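Local coordinates for transcriptional regulator, TetR family (Cytophaga hutchinsonii, PDB 3EUP), which probably binds DNA through an N-terminal helix-turn-helix and regulates transcription, while its helical C-terminal domain likely serves ligand sensing and pairing of two subunits, at residues D122-R125 / K126-G129; Y91-M94 / Y95-D99. All coordinates share one frame; numbering follows the deposited sequence.

Following the chain from the N terminus, the helix-turn-helix region comes first, helix 55-78 follows, and the chain then reaches contact 2 (91-99) and later contact 1 (122-129). Both are local: each joins one helical turn to the next and closes only a few residues of chain. They stand in series, neither nested nor crossing, on opposite sides of the chain's centre, with their own centres about 26 Å apart. Helix 55-78 is their common neighbour. Contact 1, at the start of helix 122-148, also packs on helix 109-117 and meets the second subunit, whereas contact 2, which spans helix 91-96 and the turn after it, rests on helices 158-179 and 182-197.

Contact 1: residues D122-R125 / K126-G129; sequences DALR and KKAG
Asp122 and Lys126 pair across the first turn of helix 122-148 as an i to i+4 salt bridge in the all-helical C-terminal domain of a TetR-family regulator. OD2 of Asp122 lies 3.6 Å from NZ of Lys126 and 3.3 Å from CE of the same lysine. The lysine leaves with CG anti to its carbonyl carbon (chi1 -75°) and stays extended beyond, which carries NZ back to the carboxylate. An aspartate suits this position, because its negative charge probably also interacts favourably with the N-terminal end of the helix dipole.

Four successive backbone bonds hold the turn. Those from Lys126 N to Asp122 O (2.9 Å) and from Gly129 N to Arg125 O (2.9 Å) are the straighter ones, each with an N-H...O angle of 164°; Lys127 to Ala123 and Ala128 to Leu124 bend a little more.

Packing completes the contact. The Arg125 chain folds at chi2 and chi3 and lays one guanidinium face over Lys126, whose CG sits near the rim, 3.6 Å from NH2 of Arg125. NH1 of Arg125 donates to Ala178 O of the second subunit, so the arginine helps join the dimer. With an alanine here in place of the arginine, the carbonyl of Ala178 on the second subunit would probably lose this donor and Lys126 CG its flat cover. Glycine suits position 129, since a CB there would come tight against NH1 of Arg125. On the inner side, Leu124 packs against helices 109-117 and 55-78, while Lys127 reaches a salt bridge with Asp64, its CG passing 3.3 Å from Ala123 O.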
ATOM      1  N   ASP A 122      13.369  -7.923  -8.160  1.00 29.05           N
ATOM      2  CA  ASP A 122      12.555  -8.784  -9.013  1.00 29.44           C
ATOM      3  C   ASP A 122      11.973 -10.010  -8.345  1.00 28.02           C
ATOM      4  O   ASP A 122      10.766 -10.252  -8.461  1.00 25.81           O
ATOM      5  CB  ASP A 122      13.391  -9.270 -10.209  1.00 30.97           C
ATOM      6  CG  ASP A 122      12.892  -8.739 -11.494  1.00 38.21           C
ATOM      7  OD1 ASP A 122      13.612  -7.897 -12.105  1.00 47.47           O
ATOM      8  OD2 ASP A 122      11.766  -9.154 -11.897  1.00 45.18           O
ATOM      9  N   ALA A 123      12.820 -10.804  -7.662  1.00 27.13           N
ATOM     10  CA  ALA A 123      12.345 -12.063  -7.097  1.00 26.75           C
ATOM     11  C   ALA A 123      11.179 -11.798  -6.146  1.00 26.00           C
ATOM     12  O   ALA A 123      10.159 -12.433  -6.220  1.00 26.04           O
ATOM     13  CB  ALA A 123      13.477 -12.848  -6.366  1.00 27.06           C
ATOM     14  N   LEU A 124      11.335 -10.843  -5.246  1.00 25.89           N
ATOM     15  CA  LEU A 124      10.289 -10.554  -4.282  1.00 25.55           C
ATOM     16  C   LEU A 124       9.081  -9.869  -4.867  1.00 24.75           C
ATOM     17  O   LEU A 124       7.995 -10.072  -4.379  1.00 23.78           O
ATOM     18  CB  LEU A 124      10.843  -9.737  -3.116  1.00 27.06           C
ATOM     19  CG  LEU A 124      11.544 -10.583  -2.053  1.00 28.43           C
ATOM     20  CD1 LEU A 124      12.455  -9.704  -1.212  1.00 33.00           C
ATOM     21  CD2 LEU A 124      10.490 -11.254  -1.273  1.00 28.65           C
ATOM     22  N   ARG A 125       9.264  -9.035  -5.896  1.00 23.71           N
ATOM     23  CA  ARG A 125       8.122  -8.475  -6.587  1.00 23.63           C
ATOM     24  C   ARG A 125       7.301  -9.614  -7.164  1.00 23.53           C
ATOM     25  O   ARG A 125       6.079  -9.635  -7.072  1.00 20.99           O
ATOM     26  CB  ARG A 125       8.578  -7.525  -7.699  1.00 24.34           C
ATOM     27  CG  ARG A 125       7.527  -6.537  -8.169  1.00 25.73           C
ATOM     28  CD  ARG A 125       6.492  -7.106  -9.060  1.00 30.17           C
ATOM     29  NE  ARG A 125       7.080  -7.700 -10.262  1.00 30.56           N
ATOM     30  CZ  ARG A 125       6.457  -8.560 -11.060  1.00 32.66           C
ATOM     31  NH1 ARG A 125       5.214  -8.967 -10.822  1.00 33.30           N
ATOM     32  NH2 ARG A 125       7.096  -9.014 -12.137  1.00 36.35           N
ATOM     33  N   LYS A 126       7.989 -10.576  -7.788  1.00 23.93           N
ATOM     34  CA  LYS A 126       7.286 -11.708  -8.370  1.00 24.24           C
ATOM     35  C   LYS A 126       6.500 -12.485  -7.318  1.00 23.62           C
ATOM     36  O   LYS A 126       5.410 -12.931  -7.587  1.00 24.08           O
ATOM     37  CB  LYS A 126       8.240 -12.595  -9.202  1.00 23.67           C
ATOM     38  CG  LYS A 126       8.576 -11.910 -10.531  1.00 28.17           C
ATOM     39  CD  LYS A 126       9.801 -12.550 -11.303  1.00 31.65           C
ATOM     40  CE  LYS A 126      10.047 -11.850 -12.681  1.00 32.65           C
ATOM     41  NZ  LYS A 126      11.289 -12.397 -13.356  1.00 37.32           N
ATOM     42  N   LYS A 127       7.060 -12.667  -6.129  1.00 25.24           N
ATOM     43  CA  LYS A 127       6.343 -13.339  -5.056  1.00 26.12           C
ATOM     44  C   LYS A 127       5.109 -12.574  -4.702  1.00 25.24           C
ATOM     45  O   LYS A 127       4.062 -13.171  -4.483  1.00 24.70           O
ATOM     46  CB  LYS A 127       7.176 -13.484  -3.782  1.00 27.58           C
ATOM     47  CG  LYS A 127       8.496 -14.217  -3.943  1.00 32.57           C
ATOM     48  CD  LYS A 127       8.377 -15.673  -3.809  1.00 36.90           C
ATOM     49  CE  LYS A 127       8.467 -16.087  -2.361  1.00 39.89           C
ATOM     50  NZ  LYS A 127       8.589 -17.593  -2.291  1.00 41.62           N
ATOM     51  N   ALA A 128       5.213 -11.251  -4.646  1.00 23.81           N
ATOM     52  CA  ALA A 128       4.032 -10.434  -4.280  1.00 23.53           C
ATOM     53  C   ALA A 128       2.949 -10.543  -5.341  1.00 23.65           C
ATOM     54  O   ALA A 128       1.770 -10.652  -5.025  1.00 22.85           O
ATOM     55  CB  ALA A 128       4.429  -8.966  -4.026  1.00 23.10           C
ATOM     56  N   GLY A 129       3.358 -10.525  -6.610  1.00 23.51           N
ATOM     57  CA  GLY A 129       2.428 -10.694  -7.712  1.00 23.99           C
ATOM     58  C   GLY A 129       1.708 -12.025  -7.708  1.00 24.50           C
ATOM     59  O   GLY A 129       0.479 -12.096  -7.846  1.00 23.34           O
TER

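Contact 2: residues Y91-M94 / Y95-D99; sequences YSSM and YNDAD
Ser93 and Asp97 meet at the C-terminal end of helix 91-96, a short amphipathic helix of the TetR-like C-terminal domain with one face buried and the other partly open to solvent. On the tight side, Tyr91, Met94 and Tyr95 are buried. Tyr95 N bonds to Tyr91 O at 2.9 Å, and Tyr95 CB packs 3.8 Å from that carbonyl oxygen, while the two aromatic rings leave the turn for different neighbours. Tyr91 lies among Leu74, Met165 and Val169 and bonds through OH to Trp135 NE1; Tyr95 meets Phe103 edge-to-face and His176 with its ring plane steeply inclined. A tyrosine suits both places: the ring packs on neighbouring side chains while the hydroxyl finds a polar partner, Trp135 for Tyr91 and, weakly, Arg177 NE for Tyr95. Met94, with CG anti to the backbone N (chi1 -175°), sends its flexible chain onto Val73 and Leu74 of helix 55-78.

The looser side carries the small and polar residues Ser92, Ser93, Asn96 and Asp97, all partly exposed, though Ser92 and Asn96 still touch Phe189 of helix 182-197. Asn96 N bonds to Ser92 O at 2.9 Å, and Asp97 N to Ser93 O at 3.0 Å. The latter bond closes the last turn, since Asp97 is the first residue to leave helical backbone angles, its psi swinging to 151°. Its carboxylate folds back along the helix, CG anti to the carbonyl carbon (chi1 -76°), and OD2 rests 3.3 Å from Ser93 CB, an approach that the small serine allows. Beyond the last turn, where the backbone diverges, a water takes over: it donates to Met94 O at 2.7 Å and to Asp97 O at 2.8 Å, bridging two carbonyls.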
ATOM      1  N   TYR A  91     -12.535  -9.925   6.186  1.00 24.14           N
ATOM      2  CA  TYR A  91     -11.331  -9.072   6.205  1.00 23.08           C
ATOM      3  C   TYR A  91     -11.293  -8.102   7.382  1.00 22.72           C
ATOM      4  O   TYR A  91     -10.311  -8.022   8.096  1.00 21.85           O
ATOM      5  CB  TYR A  91     -11.152  -8.375   4.827  1.00 22.81           C
ATOM      6  CG  TYR A  91     -10.962  -9.444   3.760  1.00 23.53           C
ATOM      7  CD1 TYR A  91      -9.746 -10.088   3.615  1.00 21.09           C
ATOM      8  CD2 TYR A  91     -12.049  -9.905   2.998  1.00 22.72           C
ATOM      9  CE1 TYR A  91      -9.594 -11.098   2.704  1.00 22.65           C
ATOM     10  CE2 TYR A  91     -11.903 -10.929   2.096  1.00 22.33           C
ATOM     11  CZ  TYR A  91     -10.677 -11.519   1.949  1.00 22.90           C
ATOM     12  OH  TYR A  91     -10.520 -12.551   1.071  1.00 23.64           O
ATOM     13  N   SER A  92     -12.377  -7.401   7.629  1.00 23.03           N
ATOM     14  CA  SER A  92     -12.403  -6.498   8.759  1.00 23.75           C
ATOM     15  C   SER A  92     -12.077  -7.176  10.106  1.00 23.98           C
ATOM     16  O   SER A  92     -11.334  -6.628  10.930  1.00 24.45           O
ATOM     17  CB  SER A  92     -13.751  -5.814   8.897  1.00 23.38           C
ATOM     18  OG  SER A  92     -13.644  -4.937   9.981  1.00 23.61           O
ATOM     19  N   SER A  93     -12.605  -8.369  10.334  1.00 24.48           N
ATOM     20  CA  SER A  93     -12.356  -8.980  11.618  1.00 25.21           C
ATOM     21  C   SER A  93     -10.902  -9.478  11.617  1.00 24.68           C
ATOM     22  O   SER A  93     -10.208  -9.341  12.619  1.00 23.75           O
ATOM     23  CB  SER A  93     -13.383 -10.072  11.947  1.00 25.71           C
ATOM     24  OG  SER A  93     -12.979 -11.290  11.381  1.00 29.24           O
ATOM     25  N   MET A  94     -10.414  -9.973  10.483  1.00 24.87           N
ATOM     26  CA  MET A  94      -9.037 -10.429  10.432  1.00 25.78           C
ATOM     27  C   MET A  94      -8.042  -9.307  10.757  1.00 24.96           C
ATOM     28  O   MET A  94      -7.074  -9.530  11.507  1.00 24.12           O
ATOM     29  CB  MET A  94      -8.747 -11.072   9.086  1.00 27.22           C
ATOM     30  CG  MET A  94      -7.372 -11.690   8.978  1.00 32.17           C
ATOM     31  SD  MET A  94      -7.085 -12.432   7.322  1.00 42.02           S
ATOM     32  CE  MET A  94      -8.808 -12.647   6.661  1.00 15.98           C
ATOM     33  N   TYR A  95      -8.276  -8.097  10.227  1.00 24.54           N
ATOM     34  CA  TYR A  95      -7.315  -7.004  10.396  1.00 23.48           C
ATOM     35  C   TYR A  95      -7.529  -6.211  11.685  1.00 23.83           C
ATOM     36  O   TYR A  95      -6.565  -5.748  12.271  1.00 23.59           O
ATOM     37  CB  TYR A  95      -7.326  -6.029   9.199  1.00 23.75           C
ATOM     38  CG  TYR A  95      -6.292  -4.902   9.317  1.00 20.27           C
ATOM     39  CD1 TYR A  95      -4.949  -5.154   9.124  1.00 21.46           C
ATOM     40  CD2 TYR A  95      -6.676  -3.610   9.666  1.00 20.94           C
ATOM     41  CE1 TYR A  95      -3.998  -4.140   9.224  1.00 23.36           C
ATOM     42  CE2 TYR A  95      -5.743  -2.594   9.812  1.00 19.13           C
ATOM     43  CZ  TYR A  95      -4.418  -2.859   9.576  1.00 21.75           C
ATOM     44  OH  TYR A  95      -3.466  -1.884   9.689  1.00 23.76           O
ATOM     45  N   ASN A  96      -8.776  -6.027  12.109  1.00 24.42           N
ATOM     46  CA  ASN A  96      -9.057  -5.196  13.283  1.00 25.51           C
ATOM     47  C   ASN A  96      -9.175  -5.922  14.634  1.00 26.52           C
ATOM     48  O   ASN A  96      -9.049  -5.269  15.668  1.00 26.96           O
ATOM     49  CB  ASN A  96     -10.358  -4.389  13.084  1.00 26.02           C
ATOM     50  CG  ASN A  96     -10.312  -3.472  11.841  1.00 25.80           C
ATOM     51  OD1 ASN A  96     -11.037  -3.673  10.828  1.00 27.54           O
ATOM     52  ND2 ASN A  96      -9.474  -2.456  11.928  1.00 22.19           N
ATOM     53  N   ASP A  97      -9.477  -7.226  14.654  1.00 27.10           N
ATOM     54  CA  ASP A  97      -9.760  -7.901  15.951  1.00 27.85           C
ATOM     55  C   ASP A  97      -8.520  -7.986  16.813  1.00 28.13           C
ATOM     56  O   ASP A  97      -7.415  -8.048  16.285  1.00 28.26           O
ATOM     57  CB  ASP A  97     -10.339  -9.317  15.766  1.00 28.49           C
ATOM     58  CG  ASP A  97     -11.826  -9.321  15.352  1.00 30.03           C
ATOM     59  OD1 ASP A  97     -12.481  -8.256  15.315  1.00 35.67           O
ATOM     60  OD2 ASP A  97     -12.343 -10.408  15.052  1.00 32.29           O
ATOM     61  N   ALA A  98      -8.702  -8.001  18.145  1.00 28.12           N
ATOM     62  CA  ALA A  98      -7.583  -8.130  19.077  1.00 28.31           C
ATOM     63  C   ALA A  98      -6.470  -7.144  18.705  1.00 29.58           C
ATOM     64  O   ALA A  98      -5.261  -7.457  18.751  1.00 28.73           O
ATOM     65  CB  ALA A  98      -7.068  -9.573  19.100  1.00 27.74           C
ATOM     66  N   ASP A  99      -6.911  -5.957  18.288  1.00 31.01           N
ATOM     67  CA  ASP A  99      -6.039  -4.868  17.871  1.00 32.13           C
ATOM     68  C   ASP A  99      -4.985  -5.257  16.833  1.00 31.60           C
ATOM     69  O   ASP A  99      -3.850  -4.865  16.939  1.00 30.71           O
ATOM     70  CB  ASP A  99      -5.385  -4.276  19.104  1.00 33.56           C
ATOM     71  CG  ASP A  99      -4.817  -2.910  18.860  1.00 37.91           C
ATOM     72  OD1 ASP A  99      -5.146  -2.248  17.832  1.00 44.05           O
ATOM     73  OD2 ASP A  99      -4.003  -2.510  19.707  1.00 45.41           O
TER
HETATM   74  O   HOH W   1      -6.160  -9.040  13.984  1.00 33.90           O